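Local coordinates for protein glcnac-alpha-1,4-gal-releasing endo-beta-galactosidase (Clostridium perfringens, PDB 1UPS) that probably hydrolyses internal beta-galactosidic bonds of glycans as a family 16 endo-glycosidase, releasing the disaccharide GlcNAc-alpha-1,4-Gal, and binds calcium, at residues I169-T174 and L226-D231; S328-D333 and G344-I349; N66-N71 and V75-E80; V312-I317 and I391-Y396. All coordinates share one frame; numbering follows the deposited sequence.

Contact 1: residues I169-T174 and L226-D231; sequences IDILET and LKFYYD
I169 and I171 meet L226 and F228 in the hydrophobic filling of the family 16 beta sandwich, from a segment overlapping E168 to E173, which reads as the family's E-x-D-x-x-E signature, whose acids are catalytic in relatives and probably here; the contact is made by the apolar residues between them. I169 and L226 approach tip to tip, CD1 of I169 lying 3.6 Å from CD1 of L226. CG2 of I169 sits 4.1 Å from CZ of F228. That methyl and CG2 of I171, which is 4.0 Å from CE1 of F228, both lie at the edge of the phenyl ring, near its plane. With chi1 of I171 at -53°, CG1 lies beside the backbone N and CG2 is anti to it, against the ring. I171 and L172 form a classic beta bulge against W148. No hydrogen bond joins the segments: strand 168-170 pairs with strands 145-152 and 181-187 in one sheet, strand 225-230 with 215-221 and 233-239 in the other, and M219 touches both I169 and F228.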
loop_
_atom_site.group_PDB
_atom_site.type_symbol
_atom_site.label_atom_id
_atom_site.label_comp_id
_atom_site.label_asym_id
_atom_site.label_seq_id
_atom_site.Cartn_x
_atom_site.Cartn_y
_atom_site.Cartn_z
ATOM N N ILE A 169 2.240 5.065 -6.585
ATOM C CA ILE A 169 1.716 4.393 -5.387
ATOM C C ILE A 169 0.974 5.424 -4.567
ATOM O O ILE A 169 1.575 6.385 -4.087
ATOM C CB ILE A 169 2.833 3.745 -4.517
ATOM C CG1 ILE A 169 3.682 2.758 -5.329
ATOM C CG2 ILE A 169 2.217 3.063 -3.256
ATOM C CD1 ILE A 169 5.000 2.376 -4.607
ATOM N N ASP A 170 -0.343 5.246 -4.424
ATOM C CA ASP A 170 -1.114 6.143 -3.577
ATOM C C ASP A 170 -1.155 5.507 -2.192
ATOM O O ASP A 170 -1.974 4.632 -1.941
ATOM C CB ASP A 170 -2.514 6.329 -4.154
ATOM C CG ASP A 170 -2.467 6.844 -5.571
ATOM O OD1 ASP A 170 -1.740 7.845 -5.806
ATOM O OD2 ASP A 170 -3.069 6.276 -6.499
ATOM N N ILE A 171 -0.219 5.888 -1.328
ATOM C CA ILE A 171 -0.098 5.251 -0.002
ATOM C C ILE A 171 -1.309 5.594 0.842
ATOM O O ILE A 171 -1.778 4.768 1.623
ATOM C CB ILE A 171 1.207 5.677 0.727
ATOM C CG1 ILE A 171 2.437 5.447 -0.171
ATOM C CG2 ILE A 171 1.380 4.915 2.053
ATOM C CD1 ILE A 171 3.677 6.226 0.326
ATOM N N LEU A 172 -1.807 6.815 0.673
ATOM C CA LEU A 172 -3.056 7.219 1.289
ATOM C C LEU A 172 -3.781 8.123 0.300
ATOM O O LEU A 172 -3.181 9.022 -0.283
ATOM C CB LEU A 172 -2.774 7.971 2.606
ATOM C CG LEU A 172 -4.016 8.383 3.407
ATOM C CD1 LEU A 172 -3.729 8.301 4.924
ATOM C CD2 LEU A 172 -4.419 9.823 3.067
ATOM N N GLU A 173 -5.072 7.869 0.102
ATOM C CA GLU A 173 -5.877 8.646 -0.823
ATOM C C GLU A 173 -7.285 8.835 -0.256
ATOM O O GLU A 173 -8.241 9.100 -0.998
ATOM C CB GLU A 173 -5.903 7.931 -2.205
ATOM C CG GLU A 173 -6.334 8.851 -3.324
ATOM C CD GLU A 173 -6.460 8.148 -4.680
ATOM O OE1 GLU A 173 -6.056 8.778 -5.666
ATOM O OE2 GLU A 173 -7.017 7.024 -4.771
ATOM N N THR A 174 -7.391 8.726 1.072
ATOM C CA THR A 174 -8.677 8.657 1.776
ATOM C C THR A 174 -9.618 9.835 1.483
ATOM O O THR A 174 -9.227 11.001 1.593
ATOM C CB THR A 174 -8.409 8.527 3.273
ATOM O OG1 THR A 174 -7.563 7.367 3.476
ATOM C CG2 THR A 174 -9.718 8.221 4.032
ATOM N N LEU A 226 4.902 -4.235 -1.707
ATOM C CA LEU A 226 4.504 -3.056 -0.940
ATOM C C LEU A 226 3.633 -3.527 0.224
ATOM O O LEU A 226 2.602 -4.176 0.024
ATOM C CB LEU A 226 3.699 -2.073 -1.822
ATOM C CG LEU A 226 4.345 -1.744 -3.185
ATOM C CD1 LEU A 226 3.433 -0.819 -3.971
ATOM C CD2 LEU A 226 5.716 -1.109 -2.989
ATOM N N LYS A 227 4.052 -3.198 1.438
ATOM C CA LYS A 227 3.315 -3.621 2.629
ATOM C C LYS A 227 2.901 -2.381 3.396
ATOM O O LYS A 227 3.737 -1.516 3.694
ATOM C CB LYS A 227 4.198 -4.538 3.478
ATOM C CG LYS A 227 4.360 -5.903 2.816
ATOM C CD LYS A 227 5.196 -6.867 3.621
ATOM C CE LYS A 227 5.285 -8.218 2.871
ATOM N NZ LYS A 227 5.951 -9.268 3.739
ATOM N N PHE A 228 1.603 -2.283 3.690
ATOM C CA PHE A 228 1.029 -1.085 4.304
ATOM C C PHE A 228 0.603 -1.359 5.738
ATOM O O PHE A 228 -0.045 -2.362 5.988
ATOM C CB PHE A 228 -0.171 -0.632 3.470
ATOM C CG PHE A 228 0.199 -0.305 2.052
ATOM C CD1 PHE A 228 0.615 0.977 1.710
ATOM C CD2 PHE A 228 0.174 -1.295 1.080
ATOM C CE1 PHE A 228 0.995 1.278 0.376
ATOM C CE2 PHE A 228 0.545 -1.013 -0.252
ATOM C CZ PHE A 228 0.953 0.272 -0.587
ATOM N N TYR A 229 0.971 -0.452 6.653
ATOM C CA TYR A 229 0.769 -0.630 8.098
ATOM C C TYR A 229 -0.028 0.526 8.688
ATOM O O TYR A 229 0.261 1.694 8.400
ATOM C CB TYR A 229 2.127 -0.700 8.825
ATOM C CG TYR A 229 2.970 -1.866 8.395
ATOM C CD1 TYR A 229 2.939 -3.069 9.106
ATOM C CD2 TYR A 229 3.787 -1.779 7.258
ATOM C CE1 TYR A 229 3.709 -4.155 8.691
ATOM C CE2 TYR A 229 4.539 -2.853 6.838
ATOM C CZ TYR A 229 4.503 -4.037 7.567
ATOM O OH TYR A 229 5.260 -5.117 7.142
ATOM N N TYR A 230 -1.033 0.191 9.494
ATOM C CA TYR A 230 -1.853 1.182 10.196
ATOM C C TYR A 230 -1.582 1.036 11.671
ATOM O O TYR A 230 -1.810 -0.042 12.233
ATOM C CB TYR A 230 -3.332 0.913 9.951
ATOM C CG TYR A 230 -4.297 1.860 10.671
ATOM C CD1 TYR A 230 -4.531 3.151 10.173
ATOM C CD2 TYR A 230 -5.008 1.440 11.813
ATOM C CE1 TYR A 230 -5.437 4.016 10.787
ATOM C CE2 TYR A 230 -5.923 2.305 12.456
ATOM C CZ TYR A 230 -6.140 3.585 11.924
ATOM O OH TYR A 230 -7.027 4.451 12.528
ATOM N N ASP A 231 -1.107 2.115 12.299
ATOM C CA ASP A 231 -0.713 2.068 13.712
ATOM C C ASP A 231 0.148 0.837 13.993
ATOM O O ASP A 231 -0.070 0.106 14.974
ATOM C CB ASP A 231 -1.953 2.118 14.611
ATOM C CG ASP A 231 -2.630 3.461 14.562
ATOM O OD1 ASP A 231 -3.764 3.583 15.075
ATOM O OD2 ASP A 231 -2.086 4.448 14.014
#

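Contact 2: residues S328-D333 and G344-I349; sequences SKEYRD and GEYLNI
E330 and Y346 cross at about a right angle, with the carboxylate and the phenol ring almost perpendicular (83° between planes). This is a side-chain link inside the C-terminal domain, consistent with a ricin-like beta-trefoil, between hairpin strand 327-332 and the strand 346-348 that follows the hairpin. The glutamate comes up to the ring's edge, its CD in the ring plane, and the phenol donates a short hydrogen bond from OH of Y346 to OE1 of E330, 2.5 Å. OE1 is met on its syn side but 32° out of the carboxylate plane, so the bond is somewhat skewed. OE2 of E330 is 3.4 Å from OH of Y346 but badly aligned, and makes no hydrogen bond. An extended chain beyond CG carries the carboxylate to the phenol, and K339 of the partner strand packs on both residues. On the far side of strand 327-332, Y331 stacks on Y239 of the catalytic domain, while K329 makes a salt bridge with E372. Behind the tyrosine, N348 turns its amide back on its own strand: ND2 of N348 donates to O of Y346 at 3.1 Å, with an N-H...O angle of 162°.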
loop_
_atom_site.group_PDB
_atom_site.type_symbol
_atom_site.label_atom_id
_atom_site.label_comp_id
_atom_site.label_asym_id
_atom_site.label_seq_id
_atom_site.Cartn_x
_atom_site.Cartn_y
_atom_site.Cartn_z
ATOM N N SER A 328 6.318 -23.078 0.270
ATOM C CA SER A 328 6.911 -21.970 -0.481
ATOM C C SER A 328 5.771 -21.137 -1.036
ATOM O O SER A 328 4.659 -21.644 -1.242
ATOM C CB SER A 328 7.714 -22.489 -1.689
ATOM O OG SER A 328 8.915 -23.117 -1.297
ATOM N N LYS A 329 6.054 -19.868 -1.298
ATOM C CA LYS A 329 5.119 -19.013 -2.019
ATOM C C LYS A 329 5.634 -18.659 -3.405
ATOM O O LYS A 329 6.834 -18.464 -3.615
ATOM C CB LYS A 329 4.833 -17.729 -1.251
ATOM C CG LYS A 329 4.346 -17.949 0.165
ATOM C CD LYS A 329 4.473 -16.663 0.984
ATOM C CE LYS A 329 3.246 -15.816 0.829
ATOM N NZ LYS A 329 3.453 -14.473 1.450
ATOM N N GLU A 330 4.699 -18.575 -4.343
ATOM C CA GLU A 330 4.987 -18.104 -5.684
ATOM C C GLU A 330 3.901 -17.113 -6.039
ATOM O O GLU A 330 2.794 -17.174 -5.495
ATOM C CB GLU A 330 4.987 -19.263 -6.668
ATOM C CG GLU A 330 6.217 -20.148 -6.557
ATOM C CD GLU A 330 6.140 -21.388 -7.419
ATOM O OE1 GLU A 330 5.542 -21.331 -8.510
ATOM O OE2 GLU A 330 6.703 -22.421 -7.009
ATOM N N TYR A 331 4.225 -16.176 -6.922
ATOM C CA TYR A 331 3.281 -15.120 -7.267
ATOM C C TYR A 331 2.961 -15.096 -8.768
ATOM O O TYR A 331 3.832 -15.370 -9.609
ATOM C CB TYR A 331 3.777 -13.768 -6.727
ATOM C CG TYR A 331 4.131 -13.818 -5.249
ATOM C CD1 TYR A 331 5.453 -14.005 -4.828
ATOM C CD2 TYR A 331 3.140 -13.727 -4.269
ATOM C CE1 TYR A 331 5.775 -14.074 -3.473
ATOM C CE2 TYR A 331 3.453 -13.794 -2.922
ATOM C CZ TYR A 331 4.764 -13.969 -2.526
ATOM O OH TYR A 331 5.070 -14.030 -1.188
ATOM N N ARG A 332 1.691 -14.839 -9.089
ATOM C CA ARG A 332 1.241 -14.672 -10.477
ATOM C C ARG A 332 0.071 -13.689 -10.510
ATOM O O ARG A 332 -0.876 -13.828 -9.738
ATOM C CB ARG A 332 0.829 -16.015 -11.088
ATOM N N ASP A 333 0.141 -12.705 -11.412
ATOM C CA ASP A 333 -0.876 -11.657 -11.512
ATOM C C ASP A 333 -1.106 -10.944 -10.168
ATOM O O ASP A 333 -2.183 -10.400 -9.920
ATOM C CB ASP A 333 -2.201 -12.240 -12.051
ATOM C CG ASP A 333 -2.118 -12.674 -13.513
ATOM O OD1 ASP A 333 -2.927 -13.542 -13.927
ATOM O OD2 ASP A 333 -1.301 -12.193 -14.331
ATOM N N GLY A 344 6.042 -30.708 -4.013
ATOM C CA GLY A 344 6.064 -29.766 -5.129
ATOM C C GLY A 344 4.681 -29.418 -5.681
ATOM O O GLY A 344 4.561 -28.903 -6.801
ATOM N N GLU A 345 3.637 -29.696 -4.899
ATOM C CA GLU A 345 2.249 -29.497 -5.326
ATOM C C GLU A 345 1.692 -28.148 -4.860
ATOM O O GLU A 345 2.104 -27.633 -3.816
ATOM C CB GLU A 345 1.354 -30.623 -4.790
ATOM C CG GLU A 345 1.692 -32.022 -5.312
ATOM C CD GLU A 345 0.990 -33.120 -4.533
ATOM O OE1 GLU A 345 0.393 -34.023 -5.168
ATOM O OE2 GLU A 345 1.046 -33.100 -3.287
ATOM N N TYR A 346 0.763 -27.597 -5.646
ATOM C CA TYR A 346 0.055 -26.356 -5.315
ATOM C C TYR A 346 -1.289 -26.632 -4.669
ATOM O O TYR A 346 -2.029 -27.508 -5.104
ATOM C CB TYR A 346 -0.243 -25.555 -6.579
ATOM C CG TYR A 346 0.960 -24.989 -7.279
ATOM C CD1 TYR A 346 1.157 -25.214 -8.646
ATOM C CD2 TYR A 346 1.884 -24.198 -6.601
ATOM C CE1 TYR A 346 2.263 -24.679 -9.314
ATOM C CE2 TYR A 346 2.992 -23.663 -7.254
ATOM C CZ TYR A 346 3.174 -23.898 -8.606
ATOM O OH TYR A 346 4.270 -23.360 -9.255
ATOM N N LEU A 347 -1.624 -25.837 -3.662
ATOM C CA LEU A 347 -2.955 -25.886 -3.080
ATOM C C LEU A 347 -3.972 -25.294 -4.048
ATOM O O LEU A 347 -3.771 -24.201 -4.562
ATOM C CB LEU A 347 -2.974 -25.110 -1.765
ATOM C CG LEU A 347 -2.021 -25.677 -0.707
ATOM C CD1 LEU A 347 -2.327 -25.014 0.655
ATOM C CD2 LEU A 347 -2.131 -27.202 -0.630
ATOM N N ASN A 348 -5.058 -26.021 -4.292
ATOM C CA ASN A 348 -6.055 -25.584 -5.265
ATOM C C ASN A 348 -7.425 -26.141 -4.961
ATOM O O ASN A 348 -7.556 -27.015 -4.106
ATOM C CB ASN A 348 -5.628 -25.978 -6.687
ATOM C CG ASN A 348 -5.744 -27.457 -6.932
ATOM O OD1 ASN A 348 -6.753 -27.925 -7.466
ATOM N ND2 ASN A 348 -4.713 -28.216 -6.535
ATOM N N ILE A 349 -8.442 -25.625 -5.661
ATOM C CA ILE A 349 -9.831 -26.083 -5.475
ATOM C C ILE A 349 -10.533 -26.438 -6.800
ATOM O O ILE A 349 -11.758 -26.306 -6.922
ATOM C CB ILE A 349 -10.678 -25.076 -4.634
ATOM C CG1 ILE A 349 -10.919 -23.756 -5.381
ATOM C CG2 ILE A 349 -10.030 -24.843 -3.244
ATOM C CD1 ILE A 349 -11.956 -22.827 -4.708
#

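Contact 3: residues N66-N71 and V75-E80; sequences NYRFEN and VEYITE
R68 and V75 make the tight end of this contact. They form a hydrogen-bonded antiparallel pair: N of V75 donates to O of R68 at 2.8 Å and N of R68 to O of V75 at 2.9 Å. The two side chains lie side by side, so that CG1 of V75 sits 3.7 Å from the plane of the R68 guanidinium, over its centre. Further along, the Y77 ring folds against the neighbouring backbone, CE1 of Y77 coming 3.4 Å from C of Y67; chi1 of 63°, with CG between the backbone N and carbonyl carbon, turns it there. CB of N66 lies over one face of that ring in a CH-pi contact, and N of Y77 donates to O of N66 at 3.1 Å. The segments are the two arms of the beta hairpin 66-70/73-78, and its second arm pairs with strand 267-279 in the larger sheet of the sandwich. Packing thins at the exposed E70, where only CB touches V75, 3.9 Å from its CG2. There the R68 guanidinium is gripped side-on: NE and NH1 both donate to OE2 of E70, at 2.9 and 2.8 Å, while NH2 reaches across to a salt bridge with E268.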
loop_
_atom_site.group_PDB
_atom_site.type_symbol
_atom_site.label_atom_id
_atom_site.label_comp_id
_atom_site.label_asym_id
_atom_site.label_seq_id
_atom_site.Cartn_x
_atom_site.Cartn_y
_atom_site.Cartn_z
ATOM N N ASN A 66 -1.437 26.429 -0.538
ATOM C CA ASN A 66 -1.650 27.147 0.706
ATOM C C ASN A 66 -1.460 26.196 1.862
ATOM O O ASN A 66 -1.858 25.048 1.786
ATOM C CB ASN A 66 -3.020 27.812 0.746
ATOM C CG ASN A 66 -3.117 28.935 -0.267
ATOM O OD1 ASN A 66 -2.294 29.875 -0.266
ATOM N ND2 ASN A 66 -4.099 28.837 -1.158
ATOM N N TYR A 67 -0.808 26.681 2.912
ATOM C CA TYR A 67 -0.510 25.840 4.074
ATOM C C TYR A 67 -0.054 26.727 5.241
ATOM O O TYR A 67 0.281 27.915 5.048
ATOM C CB TYR A 67 0.576 24.785 3.754
ATOM C CG TYR A 67 1.899 25.392 3.309
ATOM C CD1 TYR A 67 2.108 25.743 1.966
ATOM C CD2 TYR A 67 2.926 25.647 4.223
ATOM C CE1 TYR A 67 3.301 26.323 1.544
ATOM C CE2 TYR A 67 4.145 26.247 3.810
ATOM C CZ TYR A 67 4.317 26.569 2.462
ATOM O OH TYR A 67 5.485 27.162 2.028
ATOM N N ARG A 68 -0.097 26.154 6.443
ATOM C CA ARG A 68 0.474 26.759 7.650
ATOM C C ARG A 68 1.043 25.621 8.487
ATOM O O ARG A 68 0.901 24.440 8.130
ATOM C CB ARG A 68 -0.574 27.551 8.452
ATOM C CG ARG A 68 -1.766 26.758 8.994
ATOM C CD ARG A 68 -2.942 27.619 9.540
ATOM N NE ARG A 68 -3.901 26.805 10.292
ATOM C CZ ARG A 68 -5.015 26.264 9.805
ATOM N NH1 ARG A 68 -5.787 25.524 10.592
ATOM N NH2 ARG A 68 -5.374 26.444 8.540
ATOM N N PHE A 69 1.711 25.980 9.575
ATOM C CA PHE A 69 2.157 24.990 10.551
ATOM C C PHE A 69 1.415 25.272 11.838
ATOM O O PHE A 69 1.339 26.429 12.252
ATOM C CB PHE A 69 3.670 25.089 10.750
ATOM C CG PHE A 69 4.446 24.666 9.531
ATOM C CD1 PHE A 69 4.882 23.346 9.392
ATOM C CD2 PHE A 69 4.708 25.581 8.507
ATOM C CE1 PHE A 69 5.574 22.930 8.236
ATOM C CE2 PHE A 69 5.399 25.179 7.353
ATOM C CZ PHE A 69 5.835 23.856 7.232
ATOM N N GLU A 70 0.828 24.236 12.432
ATOM C CA GLU A 70 -0.009 24.395 13.634
ATOM C C GLU A 70 0.214 23.195 14.551
ATOM O O GLU A 70 0.080 22.044 14.117
ATOM C CB GLU A 70 -1.500 24.575 13.249
ATOM C CG GLU A 70 -2.487 24.698 14.420
ATOM C CD GLU A 70 -3.925 25.032 13.990
ATOM O OE1 GLU A 70 -4.869 24.953 14.846
ATOM O OE2 GLU A 70 -4.125 25.420 12.815
ATOM N N ASN A 71 0.600 23.468 15.803
ATOM C CA ASN A 71 0.713 22.418 16.825
ATOM C C ASN A 71 1.652 21.279 16.384
ATOM O O ASN A 71 1.327 20.094 16.519
ATOM C CB ASN A 71 -0.699 21.898 17.153
ATOM C CG ASN A 71 -0.754 21.071 18.428
ATOM O OD1 ASN A 71 -0.235 21.464 19.481
ATOM N ND2 ASN A 71 -1.398 19.912 18.334
ATOM N N VAL A 75 -0.103 21.853 8.085
ATOM C CA VAL A 75 -1.527 21.924 7.764
ATOM C C VAL A 75 -1.693 22.513 6.353
ATOM O O VAL A 75 -1.698 23.741 6.164
ATOM C CB VAL A 75 -2.325 22.744 8.823
ATOM C CG1 VAL A 75 -3.824 22.864 8.448
ATOM C CG2 VAL A 75 -2.149 22.139 10.212
ATOM N N GLU A 76 -1.808 21.622 5.369
ATOM C CA GLU A 76 -2.152 22.031 3.998
ATOM C C GLU A 76 -3.632 22.346 3.963
ATOM O O GLU A 76 -4.416 21.601 4.528
ATOM C CB GLU A 76 -1.884 20.861 3.045
ATOM C CG GLU A 76 -0.408 20.512 2.970
ATOM C CD GLU A 76 -0.130 19.400 1.962
ATOM O OE1 GLU A 76 0.924 19.462 1.281
ATOM O OE2 GLU A 76 -0.958 18.471 1.867
ATOM N N TYR A 77 -4.021 23.427 3.289
ATOM C CA TYR A 77 -5.427 23.792 3.231
ATOM C C TYR A 77 -5.812 24.408 1.897
ATOM O O TYR A 77 -4.965 24.973 1.187
ATOM C CB TYR A 77 -5.820 24.722 4.399
ATOM C CG TYR A 77 -5.136 26.083 4.472
ATOM C CD1 TYR A 77 -3.982 26.281 5.241
ATOM C CD2 TYR A 77 -5.674 27.191 3.802
ATOM C CE1 TYR A 77 -3.376 27.573 5.338
ATOM C CE2 TYR A 77 -5.074 28.462 3.886
ATOM C CZ TYR A 77 -3.939 28.646 4.653
ATOM O OH TYR A 77 -3.368 29.907 4.718
ATOM N N ILE A 78 -7.091 24.268 1.576
ATOM C CA ILE A 78 -7.689 24.921 0.419
ATOM C C ILE A 78 -8.728 25.908 0.940
ATOM O O ILE A 78 -9.636 25.519 1.679
ATOM C CB ILE A 78 -8.404 23.898 -0.475
ATOM C CG1 ILE A 78 -7.442 22.760 -0.869
ATOM C CG2 ILE A 78 -9.000 24.614 -1.728
ATOM C CD1 ILE A 78 -8.155 21.553 -1.586
ATOM N N THR A 79 -8.615 27.171 0.542
ATOM C CA THR A 79 -9.632 28.149 0.926
ATOM C C THR A 79 -10.819 28.143 -0.023
ATOM O O THR A 79 -10.711 27.677 -1.175
ATOM C CB THR A 79 -9.073 29.569 0.975
ATOM O OG1 THR A 79 -8.535 29.909 -0.310
ATOM C CG2 THR A 79 -7.870 29.650 1.939
ATOM N N GLU A 80 -11.927 28.705 0.460
ATOM C CA GLU A 80 -13.161 28.784 -0.323
ATOM C C GLU A 80 -12.960 29.566 -1.624
ATOM O O GLU A 80 -13.619 29.277 -2.623
ATOM C CB GLU A 80 -14.279 29.422 0.505
ATOM C CG GLU A 80 -15.661 29.295 -0.137
ATOM C CD GLU A 80 -16.798 29.790 0.754
ATOM O OE1 GLU A 80 -16.605 29.975 1.991
ATOM O OE2 GLU A 80 -17.905 29.990 0.205
#

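Contact 4: residues V312-I317 and I391-Y396; sequences VSYGDI and IHTESY
The chain from T393 to Y396 folds into a type I turn, closed by N of Y396 to O of T393 at 2.9 Å, and passes Y314 with 9.1 Å between CA of Y314 and CA of T393. The Y314 ring bridges that gap. CG2 of T393 meets one flank of the phenol, 3.5 Å from CE2 of Y314, approaching the ring obliquely. Chi1 of 64° sets the ring between its own backbone N and carbonyl carbon and directs it at the turn. The segments come from separate hairpins, 302-304/313-315 and 390-392/401-403, of the domain that is probably a beta-trefoil. At the ring's tip, OH of Y314 lies 3.2 Å from C of Y396, which is near the ring plane, and accepts a weak bond from N of G398. The turn has its own brace: N of E394 donates to ND1 of H392 at 2.9 Å, nearly straight (171°) and in the imidazole plane, consistent with the proton of a neutral ring being on NE2.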
loop_
_atom_site.group_PDB
_atom_site.type_symbol
_atom_site.label_atom_id
_atom_site.label_comp_id
_atom_site.label_asym_id
_atom_site.label_seq_id
_atom_site.Cartn_x
_atom_site.Cartn_y
_atom_site.Cartn_z
ATOM N N VAL A 312 -5.303 -32.075 2.542
ATOM C CA VAL A 312 -4.186 -31.448 3.257
ATOM C C VAL A 312 -4.475 -31.590 4.756
ATOM O O VAL A 312 -5.555 -31.233 5.211
ATOM C CB VAL A 312 -4.014 -29.958 2.863
ATOM C CG1 VAL A 312 -2.843 -29.320 3.592
ATOM C CG2 VAL A 312 -3.832 -29.837 1.350
ATOM N N SER A 313 -3.523 -32.137 5.505
ATOM C CA SER A 313 -3.701 -32.397 6.932
ATOM C C SER A 313 -3.300 -31.195 7.787
ATOM O O SER A 313 -2.581 -30.303 7.334
ATOM C CB SER A 313 -2.846 -33.606 7.353
ATOM O OG SER A 313 -3.218 -34.786 6.644
ATOM N N TYR A 314 -3.772 -31.167 9.028
ATOM C CA TYR A 314 -3.159 -30.297 10.021
ATOM C C TYR A 314 -2.937 -31.094 11.298
ATOM O O TYR A 314 -3.660 -32.062 11.571
ATOM C CB TYR A 314 -3.975 -29.017 10.294
ATOM C CG TYR A 314 -5.348 -29.239 10.910
ATOM C CD1 TYR A 314 -5.481 -29.623 12.251
ATOM C CD2 TYR A 314 -6.507 -29.055 10.160
ATOM C CE1 TYR A 314 -6.722 -29.839 12.832
ATOM C CE2 TYR A 314 -7.778 -29.257 10.738
ATOM C CZ TYR A 314 -7.867 -29.648 12.073
ATOM O OH TYR A 314 -9.083 -29.871 12.675
ATOM N N GLY A 315 -1.927 -30.702 12.062
ATOM C CA GLY A 315 -1.670 -31.354 13.343
ATOM C C GLY A 315 -0.466 -30.750 14.034
ATOM O O GLY A 315 0.087 -29.759 13.565
ATOM N N ASP A 316 -0.065 -31.341 15.161
ATOM C CA ASP A 316 1.134 -30.876 15.862
ATOM C C ASP A 316 2.348 -31.110 14.988
ATOM O O ASP A 316 2.401 -32.099 14.224
ATOM C CB ASP A 316 1.384 -31.684 17.144
ATOM C CG ASP A 316 0.230 -31.660 18.105
ATOM O OD1 ASP A 316 -0.527 -30.652 18.125
ATOM O OD2 ASP A 316 0.042 -32.608 18.915
ATOM N N ILE A 317 3.341 -30.235 15.120
ATOM C CA ILE A 317 4.645 -30.499 14.509
ATOM C C ILE A 317 5.285 -31.728 15.173
ATOM O O ILE A 317 5.342 -31.817 16.401
ATOM C CB ILE A 317 5.593 -29.284 14.634
ATOM C CG1 ILE A 317 5.035 -28.086 13.881
ATOM C CG2 ILE A 317 6.990 -29.619 14.047
ATOM N N ILE A 391 -9.613 -20.271 2.933
ATOM C CA ILE A 391 -9.039 -21.475 3.536
ATOM C C ILE A 391 -9.330 -21.470 5.033
ATOM O O ILE A 391 -9.049 -20.489 5.720
ATOM C CB ILE A 391 -7.518 -21.514 3.305
ATOM C CG1 ILE A 391 -7.216 -21.446 1.796
ATOM C CG2 ILE A 391 -6.955 -22.791 3.932
ATOM C CD1 ILE A 391 -5.727 -21.697 1.435
ATOM N N HIS A 392 -9.915 -22.550 5.537
ATOM C CA HIS A 392 -10.336 -22.576 6.955
ATOM C C HIS A 392 -10.442 -24.000 7.496
ATOM O O HIS A 392 -10.395 -24.971 6.727
ATOM C CB HIS A 392 -11.685 -21.851 7.155
ATOM C CG HIS A 392 -12.854 -22.596 6.583
ATOM N ND1 HIS A 392 -13.479 -23.634 7.250
ATOM C CD2 HIS A 392 -13.489 -22.480 5.389
ATOM C CE1 HIS A 392 -14.456 -24.114 6.497
ATOM N NE2 HIS A 392 -14.484 -23.431 5.362
ATOM N N THR A 393 -10.572 -24.125 8.820
ATOM C CA THR A 393 -10.867 -25.429 9.442
ATOM C C THR A 393 -12.054 -25.325 10.405
ATOM O O THR A 393 -12.005 -25.841 11.521
ATOM C CB THR A 393 -9.628 -26.082 10.171
ATOM O OG1 THR A 393 -9.203 -25.245 11.263
ATOM C CG2 THR A 393 -8.408 -26.162 9.251
ATOM N N GLU A 394 -13.124 -24.668 9.972
ATOM C CA GLU A 394 -14.256 -24.389 10.859
ATOM C C GLU A 394 -15.045 -25.646 11.278
ATOM O O GLU A 394 -15.796 -25.596 12.258
ATOM C CB GLU A 394 -15.181 -23.313 10.254
ATOM C CG GLU A 394 -16.365 -22.853 11.127
ATOM C CD GLU A 394 -15.998 -22.319 12.515
ATOM O OE1 GLU A 394 -16.892 -22.310 13.410
ATOM O OE2 GLU A 394 -14.839 -21.899 12.734
ATOM N N SER A 395 -14.889 -26.754 10.545
ATOM C CA SER A 395 -15.486 -28.034 10.956
ATOM C C SER A 395 -14.536 -28.871 11.824
ATOM O O SER A 395 -14.949 -29.884 12.400
ATOM C CB SER A 395 -15.949 -28.839 9.741
ATOM O OG SER A 395 -16.888 -28.088 8.984
ATOM N N TYR A 396 -13.276 -28.437 11.922
ATOM C CA TYR A 396 -12.259 -29.121 12.738
ATOM C C TYR A 396 -12.208 -30.625 12.465
ATOM O O TYR A 396 -12.264 -31.450 13.403
ATOM C CB TYR A 396 -12.514 -28.923 14.235
ATOM C CG TYR A 396 -12.665 -27.505 14.737
ATOM C CD1 TYR A 396 -13.910 -26.857 14.720
ATOM C CD2 TYR A 396 -11.572 -26.820 15.271
ATOM C CE1 TYR A 396 -14.054 -25.576 15.222
ATOM C CE2 TYR A 396 -11.706 -25.530 15.778
ATOM C CZ TYR A 396 -12.951 -24.915 15.751
ATOM O OH TYR A 396 -13.096 -23.644 16.272
#

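How the contacts relate
Contacts 1 and 3 belong to the family 16 sandwich and share its larger sheet, with centres 23 Å apart; contacts 2 and 4 lie in the C-terminal domain. Contact 1 sits near the centre of the chain, beside the signature acids. Contact 3 lies near the calcium: the side chain of V75 is about 10 Å from the ion, and G72, in the hairpin's turn, is a ligand along with E37, N39 and D272. Contact 2 is nested in the sequence between the segments of contact 4, and the two touch where CD2 of L347 packs 3.7 Å from CG2 of V312. Contacts 1 and 2 come within about 6 Å at their nearest atoms, while contacts 3 and 4 have centres 54 Å apart.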